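Local coordinates for protein putative D-arabinose 5-phosphate isomerase (Klebsiella pneumoniae subsp. pneumoniae, PDB 3K2V) that probably interconverts D-arabinose 5-phosphate and D-ribulose 5-phosphate as a full-length isomerase, and binds a CMP-linked sugar acid through the paired CBS domains described here, at residues Leu27-Asp32 with Gly111-Asp116; Glu39-Gly44 with Leu138-Met143; Val43-Thr48 with Thr64-Asp69; Ala47-Ala52 with Arg93-Ala98; Met71-Ile76 with Leu130-Asp135. All blocks are in the same frame, centred on the assembly; numbering follows the deposited sequence.

How the contacts relate
Contacts 1 and 4, centres 33 Å apart and on opposite sides of the chain's centre, repeat one pattern: a segment leading into one CBS motif is joined by two backbone hydrogen bonds to the start of a helix in the other. Between them, contact 3 builds the edge of the first sheet, and shares A47 and T48 with contact 4 and V43 and G44 with contact 2. Contacts 2 and 5, centres 10 Å apart, pack the two sheets against each other. I76 and L130 of contact 5 line one bound CMP-sugar, and H142 of contact 2 touches the other copy. In contact 1 the side chain of V30 is about 12 Å from a bound CMP-sugar.

Contact 1: residues Leu27-Asp32 with Gly111-Asp116; sequences LLRVND and GTLAVD
The carbonyl groups of L28 and T112 are the flat units that meet A114 and V30, each with a backbone N-H nearly in line with its C=O and a CA-H beside it. L28 O accepts from A114 N at 2.7 Å with a C=O...N angle of 178°, and T112 O accepts from V30 N at 2.8 Å with 174°. These two bonds make R29 and L113 a single bridge, to which CA-H contacts add: L113 CA lies 3.3 Å from L28 O, and R29 CA 3.4 Å from T112 O. Both methyls of V30 come close to T112 O; chi1 of -64° sets CG1 anti to the carbonyl carbon, 3.4 Å from that oxygen. L113 sends CD2 to within 3.5 Å of L27 O, while R29 lays CG by G111 O before its chain bends toward D32, where NH1 and OD2 form a long salt bridge. T112 OG1 is taken up by R109 O. V30 and A114 are buried, with I33 packed beside L28 and A114. L113 is the N-cap of helix 114-124, so the segment that follows helix 21-25 and leads into the first CBS motif is joined to the start of a helix in the second.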
# COMPACT_ATOMS: atom_id res chain seq x y z
N LEU A 27 1.62 -21.88 -6.41
CA LEU A 27 2.61 -22.98 -6.31
C LEU A 27 3.88 -22.65 -7.09
O LEU A 27 4.83 -23.40 -7.05
CB LEU A 27 2.01 -24.31 -6.78
CG LEU A 27 0.90 -24.87 -5.89
CD1 LEU A 27 0.45 -26.23 -6.41
CD2 LEU A 27 1.36 -24.96 -4.43
N LEU A 28 3.93 -21.49 -7.75
CA LEU A 28 5.14 -21.08 -8.46
C LEU A 28 6.19 -20.53 -7.50
O LEU A 28 5.87 -20.00 -6.42
CB LEU A 28 4.81 -20.01 -9.50
CG LEU A 28 3.85 -20.39 -10.64
CD1 LEU A 28 3.52 -19.12 -11.44
CD2 LEU A 28 4.43 -21.50 -11.50
N ARG A 29 7.45 -20.63 -7.92
CA ARG A 29 8.56 -20.00 -7.22
C ARG A 29 8.55 -18.50 -7.52
O ARG A 29 8.35 -18.10 -8.67
CB ARG A 29 9.90 -20.62 -7.67
CG ARG A 29 10.04 -22.06 -7.25
CD ARG A 29 11.28 -22.71 -7.83
NE ARG A 29 11.24 -22.85 -9.28
CZ ARG A 29 10.63 -23.83 -9.95
NH1 ARG A 29 10.70 -23.83 -11.26
NH2 ARG A 29 9.97 -24.80 -9.33
N VAL A 30 8.81 -17.69 -6.50
CA VAL A 30 8.83 -16.23 -6.69
C VAL A 30 9.85 -15.79 -7.76
O VAL A 30 9.64 -14.79 -8.45
CB VAL A 30 8.97 -15.45 -5.38
CG1 VAL A 30 7.76 -15.69 -4.48
CG2 VAL A 30 10.27 -15.78 -4.64
N ASN A 31 10.92 -16.56 -7.93
CA ASN A 31 11.91 -16.31 -8.97
C ASN A 31 11.26 -16.07 -10.34
O ASN A 31 11.74 -15.28 -11.14
CB ASN A 31 12.82 -17.53 -9.13
CG ASN A 31 14.11 -17.21 -9.82
OD1 ASN A 31 14.74 -16.19 -9.54
ND2 ASN A 31 14.52 -18.08 -10.67
N ASP A 32 10.21 -16.82 -10.61
CA ASP A 32 9.58 -16.82 -11.91
C ASP A 32 8.49 -15.79 -12.06
O ASP A 32 7.92 -15.67 -13.13
CB ASP A 32 9.06 -18.23 -12.22
CG ASP A 32 10.18 -19.28 -12.21
OD1 ASP A 32 11.34 -18.93 -12.51
OD2 ASP A 32 9.94 -20.45 -11.85
N GLY A 111 13.59 -19.28 -4.38
CA GLY A 111 12.83 -20.52 -4.48
C GLY A 111 11.58 -20.57 -3.63
O GLY A 111 10.81 -21.53 -3.71
N THR A 112 11.33 -19.52 -2.85
CA THR A 112 10.12 -19.45 -2.03
C THR A 112 8.88 -19.54 -2.92
O THR A 112 8.82 -18.90 -3.97
CB THR A 112 10.08 -18.16 -1.23
OG1 THR A 112 11.31 -18.02 -0.51
CG2 THR A 112 8.87 -18.13 -0.25
N LEU A 113 7.92 -20.37 -2.50
CA LEU A 113 6.66 -20.50 -3.23
C LEU A 113 5.82 -19.25 -3.02
O LEU A 113 5.88 -18.61 -1.96
CB LEU A 113 5.87 -21.75 -2.77
CG LEU A 113 6.56 -23.10 -2.97
CD1 LEU A 113 5.59 -24.23 -2.59
CD2 LEU A 113 7.08 -23.28 -4.41
N ALA A 114 5.06 -18.87 -4.05
CA ALA A 114 4.19 -17.70 -3.97
C ALA A 114 3.25 -17.80 -2.77
O ALA A 114 3.01 -16.80 -2.10
CB ALA A 114 3.41 -17.50 -5.26
N VAL A 115 2.76 -19.01 -2.47
CA VAL A 115 1.87 -19.18 -1.30
C VAL A 115 2.55 -18.80 0.02
O VAL A 115 1.93 -18.20 0.91
CB VAL A 115 1.24 -20.59 -1.20
CG1 VAL A 115 2.29 -21.67 -0.91
CG2 VAL A 115 0.13 -20.58 -0.13
N ASP A 116 3.83 -19.14 0.15
CA ASP A 116 4.55 -18.82 1.37
C ASP A 116 4.93 -17.35 1.42
O ASP A 116 4.93 -16.76 2.49
CB ASP A 116 5.75 -19.74 1.53
CG ASP A 116 5.32 -21.20 1.76
OD1 ASP A 116 4.39 -21.39 2.56
OD2 ASP A 116 5.88 -22.13 1.14

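Contact 2: residues Glu39-Gly44 with Leu138-Met143; sequences EIPHVG and LGVVHM
I40 and P41 meet G139 and V140 where the two CBS motifs pack: residues leading into edge strand 42-43 of one sheet lie over strand 136-142 of the other. No hydrogen bond crosses, and apolar packing does the joining. V140 directs CB toward I40 and P41, and in the conformer described, one of two, its CG2 sits 4.1 Å from I40 CG2 and 4.3 Å from P41 CD. The side chains of I40 and V140 cross obliquely. V140 also packs on C128 and L130 of strand 128-133.

Polar groups of both backbones find partners elsewhere. I40 O accepts from K59 NZ, and P41 pairs with A65 in its own sheet. L138 and G139 both face V131 as a classic beta bulge; here L138 points its CB away and G139 has none, so backbone atoms face the isoleucine. Farther along the strand, H142 caps the following helix through ND1 to H144 N and touches a bound CMP-sugar, not the copy lined by I76 and L130.

The end of I40 settles on this bulge: chi1 of -59° sets CG1 anti to the carbonyl carbon, and CD1 beyond it comes to 3.7 Å from L138 O and 3.9 Å from G139 CA.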
# COMPACT_ATOMS: atom_id res chain seq x y z
N GLU A 39 12.96 -3.13 -13.62
CA GLU A 39 11.68 -3.03 -12.93
C GLU A 39 11.85 -3.01 -11.39
O GLU A 39 10.89 -2.77 -10.68
CB GLU A 39 10.71 -4.12 -13.38
CG GLU A 39 10.17 -3.90 -14.79
CD GLU A 39 11.19 -4.26 -15.86
OE1 GLU A 39 11.64 -3.35 -16.58
OE2 GLU A 39 11.56 -5.46 -15.96
N ILE A 40 13.06 -3.26 -10.89
CA ILE A 40 13.32 -3.19 -9.46
C ILE A 40 13.44 -1.70 -9.06
O ILE A 40 14.23 -0.97 -9.63
CB ILE A 40 14.64 -3.91 -9.03
CG1 ILE A 40 14.61 -5.39 -9.42
CG2 ILE A 40 14.89 -3.79 -7.51
CD1 ILE A 40 15.98 -6.07 -9.17
N PRO A 41 12.66 -1.27 -8.07
CA PRO A 41 12.89 0.07 -7.50
C PRO A 41 14.03 0.09 -6.51
O PRO A 41 13.99 -0.59 -5.48
CB PRO A 41 11.56 0.40 -6.81
CG PRO A 41 10.98 -0.93 -6.46
CD PRO A 41 11.58 -1.98 -7.37
N HIS A 42 15.06 0.83 -6.83
CA HIS A 42 16.16 1.00 -5.91
C HIS A 42 16.87 2.31 -6.15
O HIS A 42 16.92 2.81 -7.29
CB HIS A 42 17.13 -0.17 -5.95
CG HIS A 42 17.84 -0.33 -7.26
ND1 HIS A 42 19.05 0.29 -7.53
CD2 HIS A 42 17.53 -1.06 -8.36
CE1 HIS A 42 19.44 -0.04 -8.75
NE2 HIS A 42 18.55 -0.88 -9.26
N VAL A 43 17.34 2.90 -5.05
CA VAL A 43 18.19 4.08 -5.08
C VAL A 43 19.40 3.82 -4.21
O VAL A 43 19.45 2.84 -3.47
CB VAL A 43 17.46 5.37 -4.60
CG1 VAL A 43 16.22 5.63 -5.46
CG2 VAL A 43 17.06 5.28 -3.11
N GLY A 44 20.39 4.68 -4.33
CA GLY A 44 21.61 4.58 -3.54
C GLY A 44 21.52 5.25 -2.19
O GLY A 44 20.57 6.00 -1.88
N LEU A 138 17.79 -9.55 -5.58
CA LEU A 138 17.58 -10.16 -6.90
C LEU A 138 16.30 -9.68 -7.57
O LEU A 138 16.16 -9.75 -8.79
CB LEU A 138 17.46 -11.69 -6.72
CG LEU A 138 18.66 -12.40 -6.09
CD1 LEU A 138 18.42 -13.93 -6.04
CD2 LEU A 138 19.94 -12.06 -6.88
N GLY A 139 15.34 -9.25 -6.77
CA GLY A 139 14.05 -8.88 -7.31
C GLY A 139 13.09 -8.48 -6.21
O GLY A 139 13.45 -8.43 -5.04
N VAL A 140 11.86 -8.17 -6.62
CA VAL A 140 10.80 -7.76 -5.70
C VAL A 140 9.50 -8.36 -6.19
O VAL A 140 9.27 -8.46 -7.40
CB VAL A 140 10.69 -6.23 -5.63
CG1 VAL A 140 9.57 -5.81 -4.70
CG2 VAL A 140 12.00 -5.60 -5.16
N VAL A 141 8.68 -8.80 -5.25
CA VAL A 141 7.35 -9.32 -5.55
C VAL A 141 6.33 -8.51 -4.78
O VAL A 141 6.50 -8.30 -3.59
CB VAL A 141 7.17 -10.79 -5.11
CG1 VAL A 141 5.80 -11.31 -5.60
CG2 VAL A 141 8.29 -11.65 -5.60
N HIS A 142 5.27 -8.09 -5.47
CA HIS A 142 4.16 -7.36 -4.86
C HIS A 142 2.98 -8.31 -4.75
O HIS A 142 2.82 -9.24 -5.56
CB HIS A 142 3.77 -6.18 -5.75
CG HIS A 142 2.91 -5.15 -5.06
ND1 HIS A 142 1.55 -5.30 -4.90
CD2 HIS A 142 3.23 -3.96 -4.50
CE1 HIS A 142 1.06 -4.26 -4.26
NE2 HIS A 142 2.05 -3.42 -4.01
N MSE A 143 2.14 -8.07 -3.74
CA MSE A 143 0.91 -8.84 -3.59
C MSE A 143 0.13 -8.90 -4.90
O MSE A 143 -0.40 -9.96 -5.24
CB MSE A 143 0.05 -8.31 -2.43
CG MSE A 143 -1.00 -9.30 -1.90
SE MSE A 143 -1.73 -8.71 -0.15
CE MSE A 143 -0.25 -9.24 1.00

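Contact 3: residues Val43-Thr48 with Thr64-Asp69; sequences VGLQAT and TAICDD
V43 runs parallel to I66 with their CA atoms 5.0 Å apart, its N bonded to A65 O and its O accepting from C67 N, each at 3.0 Å. The second bond is the straighter at the acceptor, with the donor nearly in line with the carbonyl; the first comes in tilted from the carbonyl plane of A65. That oxygen has a further donor, T64 OG1, which reaches it from the opposite face, so two bonds grip A65 O.

V43 and I66 lie side by side, pointing the same way from the sheet. A chi1 of -58° leaves CG2 of V43 between the backbone N and the carbonyl carbon, and this methyl meets I66 CG1 at 4.0 Å and lies 3.9 Å from A65 O. The other branch of I66, CG2, approaches G44 O at 3.9 Å and then L45 CD1 at 4.3 Å.

Strand 42-43, helix 49-59 and strand 63-67 make a beta-alpha-beta crossover, the core of a CBS motif, and this contact joins its two neighbouring parallel strands. Past C67 the direct ladder stops. A water continues it, accepting from L45 N and donating to C67 O, 2.9 Å from each. The chain at G44 then leaves the sheet in a type I turn closed by A47 N on G44 O, and T48 is the N-cap of helix 49-59. I66 and L45 pass on to helix 97-100 and the loop after it: I97 and M101 pack on I66, A98 and M101 on L45.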
# COMPACT_ATOMS: atom_id res chain seq x y z
N VAL A 43 17.34 2.90 -5.05
CA VAL A 43 18.19 4.08 -5.08
C VAL A 43 19.40 3.82 -4.21
O VAL A 43 19.45 2.84 -3.47
CB VAL A 43 17.46 5.37 -4.60
CG1 VAL A 43 16.22 5.63 -5.46
CG2 VAL A 43 17.06 5.28 -3.11
N GLY A 44 20.39 4.68 -4.33
CA GLY A 44 21.61 4.58 -3.54
C GLY A 44 21.52 5.25 -2.19
O GLY A 44 20.57 6.00 -1.88
N LEU A 45 22.55 5.00 -1.39
CA LEU A 45 22.61 5.48 -0.02
C LEU A 45 22.65 7.00 0.08
O LEU A 45 22.18 7.54 1.07
CB LEU A 45 23.81 4.88 0.72
CG LEU A 45 23.88 5.17 2.24
CD1 LEU A 45 22.68 4.55 2.93
CD2 LEU A 45 25.19 4.63 2.81
N GLN A 46 23.17 7.69 -0.94
CA GLN A 46 23.21 9.16 -0.91
C GLN A 46 21.97 9.82 -1.56
O GLN A 46 21.95 11.03 -1.71
CB GLN A 46 24.48 9.71 -1.59
CG GLN A 46 25.79 8.98 -1.23
CD GLN A 46 25.96 8.75 0.25
OE1 GLN A 46 25.68 9.63 1.06
NE2 GLN A 46 26.41 7.55 0.62
N ALA A 47 20.96 9.04 -1.94
CA ALA A 47 19.77 9.62 -2.58
C ALA A 47 19.02 10.54 -1.63
O ALA A 47 19.03 10.34 -0.42
CB ALA A 47 18.84 8.53 -3.06
N THR A 48 18.37 11.56 -2.18
CA THR A 48 17.47 12.39 -1.41
C THR A 48 16.15 11.65 -1.27
O THR A 48 15.86 10.69 -2.01
CB THR A 48 17.21 13.75 -2.08
OG1 THR A 48 16.48 13.53 -3.30
CG2 THR A 48 18.51 14.50 -2.35
N THR A 64 10.59 1.41 -2.47
CA THR A 64 11.90 1.31 -3.05
C THR A 64 12.86 0.69 -2.05
O THR A 64 12.74 0.88 -0.85
CB THR A 64 12.44 2.68 -3.54
OG1 THR A 64 13.67 2.49 -4.26
CG2 THR A 64 12.65 3.69 -2.37
N ALA A 65 13.82 -0.07 -2.58
CA ALA A 65 14.99 -0.47 -1.84
C ALA A 65 16.04 0.64 -1.86
O ALA A 65 16.06 1.52 -2.75
CB ALA A 65 15.60 -1.78 -2.46
N ILE A 66 16.91 0.59 -0.87
CA ILE A 66 18.11 1.39 -0.83
C ILE A 66 19.25 0.37 -0.81
O ILE A 66 19.31 -0.48 0.09
CB ILE A 66 18.19 2.29 0.41
CG1 ILE A 66 17.06 3.34 0.43
CG2 ILE A 66 19.56 3.02 0.44
CD1 ILE A 66 15.69 2.85 0.93
N CYS A 67 20.10 0.42 -1.82
CA CYS A 67 21.16 -0.57 -2.05
C CYS A 67 22.51 0.09 -2.17
O CYS A 67 22.62 1.23 -2.59
CB CYS A 67 20.89 -1.34 -3.35
SG CYS A 67 19.43 -2.37 -3.29
N ASP A 68 23.56 -0.65 -1.83
CA ASP A 68 24.91 -0.21 -2.11
C ASP A 68 25.31 -0.54 -3.55
O ASP A 68 24.49 -1.05 -4.34
CB ASP A 68 25.89 -0.76 -1.08
CG ASP A 68 26.13 -2.25 -1.21
OD1 ASP A 68 25.77 -2.89 -2.26
OD2 ASP A 68 26.70 -2.79 -0.23
N ASP A 69 26.57 -0.27 -3.90
CA ASP A 69 27.04 -0.44 -5.28
C ASP A 69 27.09 -1.89 -5.71
O ASP A 69 27.17 -2.15 -6.89
CB ASP A 69 28.43 0.18 -5.49
CG ASP A 69 28.40 1.70 -5.46
OD1 ASP A 69 27.32 2.30 -5.70
OD2 ASP A 69 29.48 2.29 -5.21
O HOH W 1 24.64 3.27 -2.42

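Contact 4: residues Ala47-Ala52 with Arg93-Ala98; sequences ATLRDA and RDASIA
A47 and L49 are hydrogen-bonded to I97 and A95 through two backbone bonds: I97 N gives to A47 O at 2.9 Å and L49 N to A95 O at 2.8 Å. Both are nearly straight at the hydrogen, 174° and 173°, although each donor stands tilted from the plane of its carbonyl. T48 and S96 are bridged between them with CA atoms 4.1 Å apart. One water links A47 O to A98 N, another R50 N to the carbonyls of R93 and A95.

T48 OG1 accepts from D51 N, and D51 OD2 accepts from T48 N, met from above the carboxylate plane: a capping box that opens helix 49-59. S96 OG, in the conformer described, caps D99 N.

Apolar contact centres on I97, which reaches A52 and L49 of helix 49-59. Its chi1 of -158° puts CG1 anti to the backbone N, and CD1 beyond it presses on A52 CB at 3.4 Å, tighter than usual packing, with L49 CD1 at 4.1 Å; CG2 meets A47 CB at 3.9 Å. L49 and I97 cross at about a right angle, and L49 CD2 rests on A95 CB.

R50 lays CG by R93 O, then forms a salt bridge through NE with D87 of the second subunit. A segment entering the second CBS motif thus lies across the first helix turn of the other motif, the exchange characteristic of a CBS pair.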
# COMPACT_ATOMS: atom_id res chain seq x y z
N ALA A 47 20.96 9.04 -1.94
CA ALA A 47 19.77 9.62 -2.58
C ALA A 47 19.02 10.54 -1.63
O ALA A 47 19.03 10.34 -0.42
CB ALA A 47 18.84 8.53 -3.06
N THR A 48 18.37 11.56 -2.18
CA THR A 48 17.47 12.39 -1.41
C THR A 48 16.15 11.65 -1.27
O THR A 48 15.86 10.69 -2.01
CB THR A 48 17.21 13.75 -2.08
OG1 THR A 48 16.48 13.53 -3.30
CG2 THR A 48 18.51 14.50 -2.35
N LEU A 49 15.34 12.07 -0.31
CA LEU A 49 13.99 11.54 -0.18
C LEU A 49 13.20 11.77 -1.47
O LEU A 49 12.47 10.87 -1.87
CB LEU A 49 13.25 12.18 0.98
CG LEU A 49 11.77 11.87 1.19
CD1 LEU A 49 11.48 10.34 1.25
CD2 LEU A 49 11.28 12.61 2.44
N ARG A 50 13.32 12.95 -2.09
CA ARG A 50 12.62 13.21 -3.35
C ARG A 50 13.05 12.24 -4.46
O ARG A 50 12.21 11.76 -5.18
CB ARG A 50 12.80 14.66 -3.87
CG ARG A 50 12.25 15.76 -2.97
CD ARG A 50 10.75 15.98 -3.07
NE ARG A 50 10.22 16.29 -4.40
CZ ARG A 50 10.19 17.48 -5.00
NH1 ARG A 50 10.68 18.55 -4.44
NH2 ARG A 50 9.66 17.57 -6.20
N ASP A 51 14.36 11.96 -4.57
CA ASP A 51 14.85 10.92 -5.47
C ASP A 51 14.16 9.58 -5.20
O ASP A 51 13.83 8.85 -6.14
CB ASP A 51 16.34 10.62 -5.30
CG ASP A 51 17.25 11.78 -5.68
OD1 ASP A 51 16.83 12.68 -6.47
OD2 ASP A 51 18.43 11.76 -5.19
N ALA A 52 14.03 9.22 -3.93
CA ALA A 52 13.40 7.95 -3.57
C ALA A 52 11.93 7.94 -3.97
O ALA A 52 11.43 6.94 -4.48
CB ALA A 52 13.57 7.63 -2.03
N ARG A 93 11.12 18.12 3.28
CA ARG A 93 11.27 18.09 1.83
C ARG A 93 12.68 17.88 1.33
O ARG A 93 12.89 17.26 0.29
CB ARG A 93 10.69 19.35 1.21
CG ARG A 93 9.17 19.38 1.18
CD ARG A 93 8.71 20.66 0.53
NE ARG A 93 9.07 21.77 1.40
CZ ARG A 93 9.01 23.05 1.07
NH1 ARG A 93 8.59 23.43 -0.11
NH2 ARG A 93 9.37 23.95 1.97
N ASP A 94 13.66 18.36 2.07
CA ASP A 94 15.06 18.14 1.68
C ASP A 94 15.77 17.06 2.50
O ASP A 94 16.98 16.99 2.49
CB ASP A 94 15.84 19.48 1.63
CG ASP A 94 15.76 20.23 2.89
OD1 ASP A 94 15.80 19.54 3.96
OD2 ASP A 94 15.61 21.50 2.85
N ALA A 95 15.01 16.16 3.12
CA ALA A 95 15.59 14.98 3.79
C ALA A 95 16.36 14.04 2.85
O ALA A 95 16.08 13.96 1.64
CB ALA A 95 14.49 14.17 4.51
N SER A 96 17.34 13.34 3.40
CA SER A 96 18.03 12.29 2.66
C SER A 96 17.29 10.99 2.90
O SER A 96 16.59 10.86 3.90
CB SER A 96 19.46 12.19 3.16
OG SER A 96 19.50 11.48 4.37
N ILE A 97 17.43 10.03 2.00
CA ILE A 97 16.80 8.72 2.17
C ILE A 97 17.43 7.95 3.33
O ILE A 97 16.74 7.25 4.06
CB ILE A 97 16.74 7.86 0.88
CG1 ILE A 97 15.64 6.80 0.97
CG2 ILE A 97 18.14 7.23 0.54
CD1 ILE A 97 14.21 7.32 1.25
N ALA A 98 18.72 8.13 3.52
CA ALA A 98 19.48 7.40 4.56
C ALA A 98 18.94 7.74 5.97
O ALA A 98 18.97 6.92 6.87
CB ALA A 98 20.96 7.79 4.49
O HOH W 2 20.71 9.57 1.58
O HOH W 3 14.61 15.32 -0.43

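Contact 5: residues Met71-Ile76 with Leu130-Asp135; sequences MNIIGI and LVADGD. With CMK (cytidine 5'-monophosphate 3-deoxy-beta-D-gulo-oct-2-ulo-pyranosonic acid), chain C; SO4 (sulfate ion), chain D.
D135 O is the oxygen on which I73 and N72 converge: I73 N donates to it at 2.8 Å, tilted modestly from the carbonyl plane, and N72 CA lies 3.1 Å away as a CA-H...O contact. The side chains of N72 and D135 cross at about a right angle, amide and carboxylate planes 74° apart, with N72 OD1 beside D135 CB. Carboxylate OD1 of D135 is salt-bridged to R107, and a water bonded to I73 O has only a weak hold on it. D135 N donates at 2.9 Å to O3 of a sulfate that probably came from the crystallisation liquor; G134 precedes it at positive phi.

Strands 73-76 and 130-133 run 167° apart in direction with axes 10.9 Å apart, too far for a ladder. They belong to the separate sheets of the two CBS motifs, and side chains fill the gap between them. Within its own sheet strand 73-78 pairs with 63-67, where I74 and G75 both face I66 in a classic beta bulge.

I73 and L130 reach tip to tip, CD1 to CD1 at 3.8 Å, while I73 CD1 also lies on A132 CB at 3.9 Å. L130 has chi1 of -56°, CG anti to the carbonyl carbon, and its CD1 meets I76 CG2 at 3.6 Å. These two line the pocket of the CMP-sugar: I76 CD1, in one of two conformers, comes near the cytosine carbonyl, and L130 N lies 3.9 Å from the cytosine amino nitrogen N4C. T78, D81, R83 and R84, with N60 and D79 of the second subunit, bond the ligand.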
# COMPACT_ATOMS: atom_id res chain seq x y z
N MSE A 71 24.62 -3.96 -5.02
CA MSE A 71 23.22 -4.36 -4.92
C MSE A 71 22.89 -5.14 -3.64
O MSE A 71 21.95 -5.92 -3.61
CB MSE A 71 22.75 -5.13 -6.17
CG MSE A 71 22.60 -4.27 -7.41
SE MSE A 71 21.25 -2.86 -7.24
CE MSE A 71 19.81 -3.94 -6.80
N ASN A 72 23.64 -4.90 -2.57
CA ASN A 72 23.25 -5.39 -1.27
C ASN A 72 22.24 -4.43 -0.64
O ASN A 72 22.35 -3.22 -0.76
CB ASN A 72 24.45 -5.51 -0.36
CG ASN A 72 25.36 -6.63 -0.76
OD1 ASN A 72 24.90 -7.72 -1.11
ND2 ASN A 72 26.66 -6.38 -0.73
N ILE A 73 21.27 -5.00 0.04
CA ILE A 73 20.18 -4.25 0.64
C ILE A 73 20.69 -3.54 1.88
O ILE A 73 21.23 -4.17 2.77
CB ILE A 73 19.05 -5.21 1.07
CG1 ILE A 73 18.47 -5.95 -0.15
CG2 ILE A 73 17.95 -4.49 1.83
CD1 ILE A 73 17.77 -7.28 0.22
N ILE A 74 20.51 -2.23 1.92
CA ILE A 74 20.81 -1.43 3.09
C ILE A 74 19.50 -1.13 3.83
O ILE A 74 19.44 -1.18 5.05
CB ILE A 74 21.48 -0.12 2.71
CG1 ILE A 74 22.75 -0.39 1.91
CG2 ILE A 74 21.77 0.76 3.99
CD1 ILE A 74 23.43 0.92 1.46
N GLY A 75 18.45 -0.87 3.08
CA GLY A 75 17.19 -0.47 3.66
C GLY A 75 16.07 -0.47 2.65
O GLY A 75 16.26 -0.85 1.47
N ILE A 76 14.88 -0.12 3.12
CA ILE A 76 13.73 0.07 2.25
C ILE A 76 12.93 1.27 2.72
O ILE A 76 13.09 1.74 3.86
CB ILE A 76 12.79 -1.18 2.20
CG1 ILE A 76 11.96 -1.33 3.48
CG2 ILE A 76 13.57 -2.45 1.90
CD1 ILE A 76 12.61 -2.15 4.50
N LEU A 130 11.07 -8.27 -0.62
CA LEU A 130 12.32 -8.31 -1.37
C LEU A 130 12.66 -9.78 -1.61
O LEU A 130 12.39 -10.64 -0.76
CB LEU A 130 13.45 -7.66 -0.58
CG LEU A 130 13.18 -6.22 -0.12
CD1 LEU A 130 14.34 -5.79 0.77
CD2 LEU A 130 13.03 -5.31 -1.33
N VAL A 131 13.25 -10.06 -2.76
CA VAL A 131 13.74 -11.41 -3.06
C VAL A 131 15.25 -11.30 -3.08
O VAL A 131 15.80 -10.47 -3.82
CB VAL A 131 13.19 -11.99 -4.35
CG1 VAL A 131 13.68 -13.44 -4.53
CG2 VAL A 131 11.64 -11.95 -4.36
N ALA A 132 15.91 -12.07 -2.24
CA ALA A 132 17.33 -11.90 -2.01
C ALA A 132 18.06 -13.21 -1.83
O ALA A 132 17.48 -14.21 -1.37
CB ALA A 132 17.59 -11.03 -0.75
N ASP A 133 19.35 -13.16 -2.15
CA ASP A 133 20.32 -14.16 -1.74
C ASP A 133 21.23 -13.52 -0.67
O ASP A 133 22.17 -12.80 -0.99
CB ASP A 133 21.17 -14.61 -2.93
CG ASP A 133 22.37 -15.46 -2.51
OD1 ASP A 133 22.27 -16.17 -1.47
OD2 ASP A 133 23.44 -15.38 -3.16
N GLY A 134 20.92 -13.77 0.60
CA GLY A 134 21.66 -13.10 1.69
C GLY A 134 21.25 -11.64 1.70
O GLY A 134 20.06 -11.36 1.84
N ASP A 135 22.20 -10.72 1.52
CA ASP A 135 21.86 -9.30 1.32
C ASP A 135 21.73 -8.88 -0.13
O ASP A 135 21.36 -7.74 -0.41
CB ASP A 135 22.92 -8.41 1.98
CG ASP A 135 22.88 -8.48 3.49
OD1 ASP A 135 21.85 -8.87 4.05
OD2 ASP A 135 23.90 -8.14 4.11
N1C CMK C . 8.86 -3.30 5.27
C2C CMK C . 10.00 -4.11 5.37
N3C CMK C . 10.25 -5.00 4.32
C4C CMK C . 9.40 -5.16 3.24
C5C CMK C . 8.26 -4.35 3.14
C6C CMK C . 7.99 -3.43 4.17
O2C CMK C . 10.80 -4.03 6.31
N4C CMK C . 9.76 -6.07 2.31
C1' CMK C . 8.59 -2.32 6.38
C2' CMK C . 8.25 -0.92 5.86
O2' CMK C . 9.48 -0.20 5.67
C3' CMK C . 7.41 -0.36 7.00
C4' CMK C . 6.71 -1.61 7.57
O4' CMK C . 7.43 -2.80 7.05
O3' CMK C . 8.25 0.21 7.99
C5' CMK C . 5.28 -1.78 7.07
O5' CMK C . 5.21 -1.73 5.62
PA CMK C . 4.04 -0.75 4.98
O1A CMK C . 4.38 0.66 5.30
O2A CMK C . 3.94 -0.98 3.51
O6 CMK C . 0.39 -1.53 6.13
C2 CMK C . 1.44 -0.54 5.95
O2 CMK C . 2.69 -1.26 5.74
C3 CMK C . 1.06 0.33 4.74
C4 CMK C . -0.41 0.82 4.78
O4 CMK C . -0.72 1.53 3.54
C5 CMK C . -1.38 -0.31 5.02
C6 CMK C . -0.95 -1.00 6.31
C7 CMK C . -1.81 -2.20 6.65
C1 CMK C . 1.70 0.27 7.23
O1X CMK C . 2.20 -0.37 8.18
O1Y CMK C . 1.45 1.49 7.25
O5 CMK C . -1.38 -1.25 3.92
C8 CMK C . -1.45 -2.76 8.04
O8 CMK C . -2.11 -4.01 8.19
O7 CMK C . -3.17 -1.81 6.66
S SO4 D . 25.63 -12.04 2.51
O1 SO4 D . 26.05 -10.80 3.18
O2 SO4 D . 24.77 -12.82 3.43
O3 SO4 D . 24.90 -11.69 1.28
O4 SO4 D . 26.85 -12.83 2.25
O HOH W 4 20.01 -5.96 4.55